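Local coordinates for succinoglycan biosynthesis protein (Bacillus cereus ATCC 14579, PDB 3B55), which binds calcium and belongs to the erythromycin esterase-like family; its name suggests a part in succinoglycan biosynthesis, but its precise function is uncertain, at residues 373-378 with 385-390. The protein carries 1 engineered substitution. Residues are numbered along the deposited sequence; the frame is centred on the assembly and turned at random.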
# COMPACT_ATOMS: atom_id res chain seq x y z
N TYR A 373 -22.14 -5.95 -8.42
CA TYR A 373 -23.15 -6.46 -9.34
C TYR A 373 -23.30 -5.53 -10.54
O TYR A 373 -23.28 -5.97 -11.69
CB TYR A 373 -24.51 -6.55 -8.63
CG TYR A 373 -25.60 -7.11 -9.51
CD1 TYR A 373 -25.80 -8.49 -9.62
CD2 TYR A 373 -26.43 -6.26 -10.27
CE1 TYR A 373 -26.77 -9.01 -10.45
CE2 TYR A 373 -27.42 -6.79 -11.10
CZ TYR A 373 -27.58 -8.17 -11.19
OH TYR A 373 -28.53 -8.72 -12.02
N ILE A 374 -23.47 -4.24 -10.26
CA ILE A 374 -23.65 -3.25 -11.29
C ILE A 374 -22.49 -3.18 -12.28
O ILE A 374 -22.71 -3.27 -13.49
CB ILE A 374 -23.95 -1.89 -10.64
CG1 ILE A 374 -25.32 -1.98 -9.94
CG2 ILE A 374 -23.94 -0.78 -11.68
CD1 ILE A 374 -25.71 -0.78 -9.10
N PHE A 375 -21.26 -3.05 -11.79
CA PHE A 375 -20.10 -3.03 -12.68
C PHE A 375 -19.95 -4.42 -13.29
O PHE A 375 -19.39 -4.59 -14.38
CB PHE A 375 -18.83 -2.65 -11.92
CG PHE A 375 -18.59 -1.17 -11.83
CD1 PHE A 375 -17.82 -0.51 -12.78
CD2 PHE A 375 -19.16 -0.42 -10.80
CE1 PHE A 375 -17.62 0.86 -12.72
CE2 PHE A 375 -18.97 0.95 -10.73
CZ PHE A 375 -18.20 1.60 -11.69
N GLY A 376 -20.45 -5.43 -12.58
CA GLY A 376 -20.36 -6.80 -13.06
C GLY A 376 -21.24 -7.09 -14.26
O GLY A 376 -21.10 -8.13 -14.90
N GLN A 377 -22.17 -6.18 -14.58
CA GLN A 377 -23.05 -6.39 -15.72
C GLN A 377 -22.46 -5.83 -17.02
O GLN A 377 -23.05 -5.99 -18.09
CB GLN A 377 -24.42 -5.77 -15.46
CG GLN A 377 -25.17 -6.38 -14.28
CD GLN A 377 -25.18 -7.90 -14.33
OE1 GLN A 377 -24.38 -8.55 -13.66
NE2 GLN A 377 -26.06 -8.47 -15.14
N VAL A 378 -21.31 -5.16 -16.92
CA VAL A 378 -20.65 -4.62 -18.11
C VAL A 378 -20.11 -5.82 -18.89
O VAL A 378 -19.43 -6.67 -18.31
CB VAL A 378 -19.49 -3.68 -17.72
CG1 VAL A 378 -18.67 -3.32 -18.95
CG2 VAL A 378 -20.05 -2.42 -17.08
N ILE A 385 -12.23 2.88 -15.94
CA ILE A 385 -13.02 4.05 -16.27
C ILE A 385 -12.71 5.20 -15.34
O ILE A 385 -12.34 5.00 -14.18
CB ILE A 385 -14.52 3.71 -16.18
CG1 ILE A 385 -15.36 4.96 -16.42
CG2 ILE A 385 -14.82 3.09 -14.83
CD1 ILE A 385 -16.79 4.64 -16.84
N ASP A 386 -12.85 6.42 -15.86
CA ASP A 386 -12.61 7.61 -15.06
C ASP A 386 -13.92 8.00 -14.38
O ASP A 386 -14.83 8.52 -15.03
CB ASP A 386 -12.14 8.77 -15.95
CG ASP A 386 -11.54 9.91 -15.15
OD1 ASP A 386 -12.01 10.15 -14.02
OD2 ASP A 386 -10.61 10.58 -15.66
N LEU A 387 -14.01 7.75 -13.08
CA LEU A 387 -15.21 8.07 -12.31
C LEU A 387 -15.43 9.58 -12.23
O LEU A 387 -16.56 10.04 -12.03
CB LEU A 387 -15.10 7.48 -10.90
CG LEU A 387 -14.85 5.97 -10.80
CD1 LEU A 387 -14.70 5.56 -9.35
CD2 LEU A 387 -15.99 5.21 -11.46
N ARG A 388 -14.36 10.35 -12.37
CA ARG A 388 -14.47 11.80 -12.30
C ARG A 388 -15.19 12.38 -13.51
O ARG A 388 -15.63 13.53 -13.49
CB ARG A 388 -13.08 12.42 -12.20
CG ARG A 388 -12.31 12.03 -10.95
CD ARG A 388 -10.85 12.42 -11.09
NE ARG A 388 -10.27 11.80 -12.28
CZ ARG A 388 -9.00 11.94 -12.66
NH1 ARG A 388 -8.16 12.66 -11.93
NH2 ARG A 388 -8.57 11.35 -13.77
N LYS A 389 -15.31 11.59 -14.57
CA LYS A 389 -15.97 12.05 -15.80
C LYS A 389 -17.43 11.62 -15.94
O LYS A 389 -18.06 11.91 -16.95
CB LYS A 389 -15.18 11.55 -17.02
CG LYS A 389 -13.78 12.11 -17.15
CD LYS A 389 -13.78 13.59 -17.53
CE LYS A 389 -12.40 14.03 -18.01
NZ LYS A 389 -12.40 15.42 -18.55
N ALA A 390 -17.97 10.95 -14.93
CA ALA A 390 -19.37 10.50 -14.98
C ALA A 390 -20.39 11.64 -15.09
O ALA A 390 -20.19 12.71 -14.53
CB ALA A 390 -19.67 9.65 -13.76
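Phe375 of helix 371-376 faces Ile385 at the end of strand 382-386 with 10.6 Å between their CA atoms, the shortest CA-to-CA distance between 373-378 and 385-390, so side chains alone bridge the gap. The phenylalanine does most of the reaching. Its CG lies anti to the carbonyl carbon (chi1 -87°), and the ring extends from the helix toward the strand end. There CE1 meets the CG2 methyl of Ile385 at 4.2 Å, the methyl lying at the ring edge near its plane. A second methyl, CD2 of Leu387, lies 4.2 Å from Phe375 CZ, approaching the ring obliquely. Though Leu387 starts the 3-10 turn that follows the strand, its CD2 branch nevertheless comes near the end of the ring, and the two methyls sit next to each other against that same end, at CE1 and CZ. Trp397 of helix 392-398 and Leu430 of strand 429-433 add to the buried wall around Phe375.

On the far side of the strand end the chemistry is polar. Asp386 OD1 accepts a hydrogen bond from the backbone N of Arg388 at 2.9 Å, forming an Asx turn, and also takes Arg388 NE on its syn side at 3.0 Å in an almost straight bond (179°). NH2 of the same arginine reaches Asp386 OD2 at 2.9 Å from above the carboxylate plane, completing a side-on salt bridge that ties the arginine side chain to the turn. Arg388 NH2 also bonds to Met71 O.

With strand 382-386 paired antiparallel to 429-433 near one margin of the mixed sheet, the example illustrates helix-on-sheet packing in an alpha/beta fold: a short helix and the strand next in sequence, joined by a short connection, meet through one aromatic side chain set against two aliphatic ones.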